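Local coordinates for protein transcriptional regulator, PadR family (Enterococcus faecalis, PDB 3HHH) that probably binds operator DNA as a dimer and regulates transcription through the winged helix-turn-helix domain of the PadR family, at residues L19-R24 with K34-Q39; R55-Q60 with K76-T81. All coordinates share one frame; numbering follows the deposited sequence.

Interaction 1: L19-R24 with K34-Q39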
loop_
_atom_site.group_PDB
_atom_site.type_symbol
_atom_site.label_atom_id
_atom_site.label_comp_id
_atom_site.label_asym_id
_atom_site.label_seq_id
_atom_site.Cartn_x
_atom_site.Cartn_y
_atom_site.Cartn_z
ATOM N N LEU B 19 -3.646 -4.461 12.969
ATOM C CA LEU B 19 -3.176 -5.622 13.720
ATOM C C LEU B 19 -2.098 -5.192 14.717
ATOM O O LEU B 19 -2.149 -5.562 15.895
ATOM C CB LEU B 19 -2.632 -6.710 12.785
ATOM C CG LEU B 19 -3.632 -7.468 11.906
ATOM C CD1 LEU B 19 -2.913 -8.573 11.138
ATOM C CD2 LEU B 19 -4.772 -8.050 12.723
ATOM N N ALA B 20 -1.149 -4.386 14.237
ATOM C CA ALA B 20 -0.055 -3.865 15.057
ATOM C C ALA B 20 -0.557 -3.166 16.314
ATOM O O ALA B 20 -0.088 -3.458 17.419
ATOM C CB ALA B 20 0.803 -2.910 14.241
ATOM N N ILE B 21 -1.509 -2.250 16.140
ATOM C CA ILE B 21 -2.070 -1.493 17.263
ATOM C C ILE B 21 -2.743 -2.413 18.287
ATOM O O ILE B 21 -2.536 -2.262 19.490
ATOM C CB ILE B 21 -3.075 -0.426 16.787
ATOM C CG1 ILE B 21 -2.350 0.685 16.025
ATOM C CG2 ILE B 21 -3.819 0.179 17.967
ATOM C CD1 ILE B 21 -3.274 1.550 15.189
ATOM N N ILE B 22 -3.529 -3.371 17.805
ATOM C CA ILE B 22 -4.215 -4.325 18.683
ATOM C C ILE B 22 -3.220 -5.196 19.479
ATOM O O ILE B 22 -3.455 -5.499 20.656
ATOM C CB ILE B 22 -5.195 -5.227 17.886
ATOM C CG1 ILE B 22 -6.325 -4.389 17.258
ATOM C CG2 ILE B 22 -5.802 -6.287 18.779
ATOM C CD1 ILE B 22 -7.126 -5.128 16.188
ATOM N N GLN B 23 -2.113 -5.583 18.841
ATOM C CA GLN B 23 -1.064 -6.374 19.506
ATOM C C GLN B 23 -0.498 -5.662 20.733
ATOM O O GLN B 23 -0.228 -6.286 21.756
ATOM C CB GLN B 23 0.094 -6.658 18.547
ATOM C CG GLN B 23 1.043 -7.761 19.024
ATOM C CD GLN B 23 2.410 -7.698 18.360
ATOM O OE1 GLN B 23 2.992 -6.622 18.208
ATOM N NE2 GLN B 23 2.931 -8.855 17.968
ATOM N N ARG B 24 -0.322 -4.352 20.609
ATOM C CA ARG B 24 0.310 -3.543 21.643
ATOM C C ARG B 24 -0.603 -3.400 22.858
ATOM O O ARG B 24 -0.152 -3.532 23.999
ATOM C CB ARG B 24 0.646 -2.159 21.084
ATOM C CG ARG B 24 2.087 -1.724 21.287
ATOM C CD ARG B 24 2.260 -0.252 20.935
ATOM N NE ARG B 24 1.739 0.059 19.598
ATOM C CZ ARG B 24 1.600 1.286 19.091
ATOM N NH1 ARG B 24 1.952 2.364 19.789
ATOM N NH2 ARG B 24 1.112 1.433 17.864
ATOM N N LYS B 34 -7.795 6.852 16.688
ATOM C CA LYS B 34 -7.142 8.010 17.302
ATOM C C LYS B 34 -5.614 7.870 17.302
ATOM O O LYS B 34 -4.896 8.849 17.077
ATOM C CB LYS B 34 -7.649 8.213 18.737
ATOM C CG LYS B 34 -7.440 9.625 19.272
ATOM C CD LYS B 34 -7.162 9.636 20.768
ATOM C CE LYS B 34 -6.950 11.052 21.280
ATOM N NZ LYS B 34 -5.815 11.743 20.602
ATOM N N ILE B 35 -5.129 6.656 17.562
ATOM C CA ILE B 35 -3.698 6.347 17.492
ATOM C C ILE B 35 -3.171 6.514 16.068
ATOM O O ILE B 35 -2.142 7.155 15.860
ATOM C CB ILE B 35 -3.400 4.909 17.967
ATOM C CG1 ILE B 35 -3.583 4.804 19.482
ATOM C CG2 ILE B 35 -1.981 4.497 17.586
ATOM C CD1 ILE B 35 -3.506 3.389 20.011
ATOM N N LEU B 36 -3.875 5.932 15.097
ATOM C CA LEU B 36 -3.524 6.099 13.682
ATOM C C LEU B 36 -3.478 7.578 13.296
ATOM O O LEU B 36 -2.531 8.026 12.643
ATOM C CB LEU B 36 -4.514 5.356 12.781
ATOM C CG LEU B 36 -4.332 3.838 12.708
ATOM C CD1 LEU B 36 -5.614 3.141 12.273
ATOM C CD2 LEU B 36 -3.178 3.481 11.774
ATOM N N ASN B 37 -4.497 8.328 13.711
ATOM C CA ASN B 37 -4.568 9.765 13.434
ATOM C C ASN B 37 -3.359 10.527 13.973
ATOM O O ASN B 37 -2.851 11.428 13.307
ATOM C CB ASN B 37 -5.854 10.376 14.015
ATOM C CG ASN B 37 -7.110 9.891 13.311
ATOM O OD1 ASN B 37 -7.044 9.212 12.287
ATOM N ND2 ASN B 37 -8.264 10.232 13.869
ATOM N N ASP B 38 -2.898 10.149 15.167
ATOM C CA ASP B 38 -1.782 10.840 15.829
ATOM C C ASP B 38 -0.397 10.444 15.308
ATOM O O ASP B 38 0.602 10.988 15.775
ATOM C CB ASP B 38 -1.817 10.587 17.349
ATOM C CG ASP B 38 -3.062 11.155 18.025
ATOM O OD1 ASP B 38 -3.681 12.097 17.484
ATOM O OD2 ASP B 38 -3.420 10.654 19.114
ATOM N N GLN B 39 -0.327 9.508 14.359
ATOM C CA GLN B 39 0.959 8.915 13.944
ATOM C C GLN B 39 1.664 9.304 12.615
ATOM O O GLN B 39 2.790 8.856 12.414
ATOM C CB GLN B 39 0.842 7.383 14.009
ATOM C CG GLN B 39 0.876 6.833 15.421
ATOM C CD GLN B 39 2.188 7.105 16.116
ATOM O OE1 GLN B 39 3.258 6.788 15.594
ATOM N NE2 GLN B 39 2.117 7.705 17.300
#

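Interaction 2: R55-Q60 with K76-T81. With SO4 (sulfate ion), chain E.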
loop_
_atom_site.group_PDB
_atom_site.type_symbol
_atom_site.label_atom_id
_atom_site.label_comp_id
_atom_site.label_asym_id
_atom_site.label_seq_id
_atom_site.Cartn_x
_atom_site.Cartn_y
_atom_site.Cartn_z
ATOM N N ARG B 55 -13.549 -7.404 9.060
ATOM C CA ARG B 55 -12.831 -8.394 8.261
ATOM C C ARG B 55 -11.833 -9.193 9.099
ATOM O O ARG B 55 -11.715 -10.410 8.937
ATOM C CB ARG B 55 -12.119 -7.728 7.079
ATOM C CG ARG B 55 -11.502 -8.736 6.120
ATOM C CD ARG B 55 -10.972 -8.094 4.849
ATOM N NE ARG B 55 -10.291 -9.088 4.021
ATOM C CZ ARG B 55 -9.057 -9.544 4.237
ATOM N NH1 ARG B 55 -8.331 -9.094 5.258
ATOM N NH2 ARG B 55 -8.538 -10.457 3.421
ATOM N N LEU B 56 -11.115 -8.507 9.984
ATOM C CA LEU B 56 -10.172 -9.164 10.890
ATOM C C LEU B 56 -10.881 -10.209 11.746
ATOM O O LEU B 56 -10.417 -11.348 11.866
ATOM C CB LEU B 56 -9.486 -8.138 11.799
ATOM C CG LEU B 56 -8.505 -7.171 11.135
ATOM C CD1 LEU B 56 -8.026 -6.154 12.154
ATOM C CD2 LEU B 56 -7.329 -7.917 10.510
ATOM N N GLU B 57 -12.004 -9.802 12.334
ATOM C CA GLU B 57 -12.832 -10.690 13.144
ATOM C C GLU B 57 -13.331 -11.876 12.323
ATOM O O GLU B 57 -13.179 -13.025 12.735
ATOM C CB GLU B 57 -14.014 -9.913 13.734
ATOM C CG GLU B 57 -14.989 -10.764 14.545
ATOM C CD GLU B 57 -15.728 -9.969 15.615
ATOM O OE1 GLU B 57 -15.750 -8.717 15.532
ATOM O OE2 GLU B 57 -16.281 -10.599 16.545
ATOM N N LYS B 58 -13.901 -11.592 11.155
ATOM C CA LYS B 58 -14.433 -12.631 10.264
ATOM C C LYS B 58 -13.427 -13.768 10.051
ATOM O O LYS B 58 -13.796 -14.939 10.092
ATOM C CB LYS B 58 -14.845 -12.019 8.916
ATOM C CG LYS B 58 -15.511 -12.989 7.932
ATOM C CD LYS B 58 -15.623 -12.381 6.531
ATOM C CE LYS B 58 -15.520 -13.440 5.433
ATOM N NZ LYS B 58 -16.664 -14.394 5.435
ATOM N N ASN B 59 -12.161 -13.416 9.845
ATOM C CA ASN B 59 -11.104 -14.402 9.603
ATOM C C ASN B 59 -10.435 -14.918 10.887
ATOM O O ASN B 59 -9.483 -15.701 10.826
ATOM C CB ASN B 59 -10.050 -13.810 8.664
ATOM C CG ASN B 59 -10.613 -13.467 7.296
ATOM O OD1 ASN B 59 -10.471 -14.237 6.343
ATOM N ND2 ASN B 59 -11.264 -12.312 7.192
ATOM N N GLN B 60 -10.936 -14.467 12.038
ATOM C CA GLN B 60 -10.494 -14.931 13.362
ATOM C C GLN B 60 -9.026 -14.618 13.681
ATOM O O GLN B 60 -8.380 -15.330 14.452
ATOM C CB GLN B 60 -10.810 -16.425 13.543
ATOM C CG GLN B 60 -12.311 -16.719 13.581
ATOM C CD GLN B 60 -12.647 -18.174 13.309
ATOM O OE1 GLN B 60 -12.200 -18.757 12.319
ATOM N NE2 GLN B 60 -13.454 -18.764 14.179
ATOM N N LYS B 76 -16.738 -2.590 22.130
ATOM C CA LYS B 76 -16.219 -3.820 21.541
ATOM C C LYS B 76 -14.685 -3.767 21.516
ATOM O O LYS B 76 -14.090 -3.085 20.684
ATOM C CB LYS B 76 -16.807 -4.012 20.137
ATOM C CG LYS B 76 -16.746 -5.436 19.610
ATOM C CD LYS B 76 -17.720 -5.632 18.455
ATOM C CE LYS B 76 -17.549 -6.996 17.796
ATOM N NZ LYS B 76 -18.757 -7.405 17.020
ATOM N N PHE B 77 -14.062 -4.482 22.452
ATOM C CA PHE B 77 -12.605 -4.499 22.601
ATOM C C PHE B 77 -11.984 -5.677 21.851
ATOM O O PHE B 77 -12.579 -6.754 21.781
ATOM C CB PHE B 77 -12.219 -4.572 24.082
ATOM C CG PHE B 77 -12.457 -3.291 24.832
ATOM C CD1 PHE B 77 -11.465 -2.325 24.910
ATOM C CD2 PHE B 77 -13.668 -3.056 25.464
ATOM C CE1 PHE B 77 -11.676 -1.142 25.605
ATOM C CE2 PHE B 77 -13.890 -1.872 26.163
ATOM C CZ PHE B 77 -12.891 -0.913 26.230
ATOM N N TYR B 78 -10.780 -5.469 21.314
ATOM C CA TYR B 78 -10.119 -6.459 20.457
ATOM C C TYR B 78 -8.776 -6.938 21.007
ATOM O O TYR B 78 -8.105 -6.226 21.752
ATOM C CB TYR B 78 -9.890 -5.880 19.057
ATOM C CG TYR B 78 -11.154 -5.539 18.309
ATOM C CD1 TYR B 78 -11.726 -6.444 17.416
ATOM C CD2 TYR B 78 -11.779 -4.308 18.487
ATOM C CE1 TYR B 78 -12.890 -6.131 16.723
ATOM C CE2 TYR B 78 -12.945 -3.986 17.799
ATOM C CZ TYR B 78 -13.493 -4.899 16.919
ATOM O OH TYR B 78 -14.646 -4.574 16.240
ATOM N N ARG B 79 -8.391 -8.149 20.615
ATOM C CA ARG B 79 -7.067 -8.687 20.912
ATOM C C ARG B 79 -6.681 -9.709 19.846
ATOM O O ARG B 79 -7.542 -10.362 19.256
ATOM C CB ARG B 79 -7.023 -9.318 22.311
ATOM C CG ARG B 79 -8.052 -10.422 22.553
ATOM C CD ARG B 79 -8.103 -10.839 24.020
ATOM N NE ARG B 79 -9.180 -11.803 24.285
ATOM C CZ ARG B 79 -10.421 -11.498 24.679
ATOM N NH1 ARG B 79 -10.796 -10.235 24.872
ATOM N NH2 ARG B 79 -11.304 -12.473 24.884
ATOM N N LEU B 80 -5.382 -9.835 19.595
ATOM C CA LEU B 80 -4.884 -10.739 18.563
ATOM C C LEU B 80 -4.994 -12.199 18.983
ATOM O O LEU B 80 -4.711 -12.551 20.126
ATOM C CB LEU B 80 -3.422 -10.430 18.234
ATOM C CG LEU B 80 -3.113 -9.080 17.587
ATOM C CD1 LEU B 80 -1.659 -9.057 17.151
ATOM C CD2 LEU B 80 -4.038 -8.800 16.403
ATOM N N THR B 81 -5.410 -13.040 18.044
ATOM C CA THR B 81 -5.329 -14.483 18.211
ATOM C C THR B 81 -3.895 -14.906 17.899
ATOM O O THR B 81 -3.065 -14.076 17.528
ATOM C CB THR B 81 -6.295 -15.205 17.255
ATOM O OG1 THR B 81 -5.983 -14.849 15.899
ATOM C CG2 THR B 81 -7.730 -14.818 17.553
HETATM S S SO4 E . -17.891 0.381 19.967
HETATM O O1 SO4 E . -18.559 0.849 21.177
HETATM O O2 SO4 E . -18.142 -1.047 19.775
HETATM O O3 SO4 E . -18.418 1.130 18.826
HETATM O O4 SO4 E . -16.453 0.610 20.095
#

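Interaction 1: L19-R24 with K34-Q39
In the helical bundle of the winged helix-turn-helix domain, I21 of helix 13-24 packs against I35 and L36 of helix 29-37. The backbones come closest at I21 and I35, with 8.0 Å between their CA atoms, and no hydrogen bond joins the two segments, so the contact rests mainly on apolar packing, with R24 at its margin. I21 divides its branches between two partners. CG1 stands beside the backbone N (chi1 -69°) and the chain runs on extended, which carries CD1 to L36 CG at 3.5 Å, the two side chains meeting at a slant. The other branch, CG2, touches I35 CD1 at 3.8 Å; the two isoleucines slide past each other in opposite directions, which also brings I35 CG2 to 4.0 Å from I21 CD1. M105 of the second subunit packs on both I21 and R24, so this seam borders the dimer interface, while F41 of the same chain lies against L36. On the outer side of helix 29-37, K34 NZ forms a salt bridge with D38 OD2 at 3.0 Å, meeting that oxygen's syn lone pair. At the rim, the R24 guanidinium is set obliquely to I35, NH2 to CG2 4.4 Å.

Interaction 2: R55-Q60 with K76-T81
The hydroxyl OG1 of T81, 2.8 Å from Q60 O, is gripped by hydrogen bonds with G84 N and S83 OG at the point where strand 74-80 of the winged helix gives way to the long helix 82-106. T81 is the N-cap of that helix, and W61 O is a weak further partner of OG1. The hydroxyl thus sits where the start of helix 82-106 comes close to the chain just past the end of another, helix 46-58.

That earlier helix closes with a Schellman motif. Q60 has positive phi, and its N bonds back to E57 O at 2.8 Å. Two residues before E57, R55 O takes two donors from a single residue, arriving from opposite faces of the carbonyl plane: N59 N at 3.2 Å and the side-chain amide N59 ND2 at 2.6 Å. The ND2 bond is fairly straight at 161° and, together with the backbone bond, folds the asparagine back over the last turn.

Back toward the start of the strand the link is a long ion pair. E57 sends its carboxylate out with CG anti to the backbone N (chi1 177°), and the extended chain of K76 meets it from the opposite direction. E57 OE1 stands 3.6 Å from K76 NZ, and the lysine's CE lies at a similar distance. A64 of strand 62-69 touches both side chains, and the same OE1 lies obliquely to the Y78 ring, 4.0 Å from CE1. K76 also meets a sulfate, probably from the crystallisation liquor, but through its backbone: N donates to sulfate O2 at 3.1 Å, at an angle of 146°.

Interaction 1 holds together helices 13-24 and 29-37, while interaction 2 ties the end of helix 46-58, which probably reads DNA as the recognition helix does in relatives, to a strand of the wing. Their centres are about 15 Å apart, and helix 13-24 bridges them with residues other than those that meet helix 29-37. L19 CD2 packs on L56 CD2 at 3.4 Å, I22 CG2 on R79 CA at 3.5 Å, and Q23 CB on L80 CD1 at 3.3 Å. Segment 19-24 thus meets helix 29-37 in interaction 1 and both partners of interaction 2, besides helix 82-106. The sulfate belongs to interaction 2 alone.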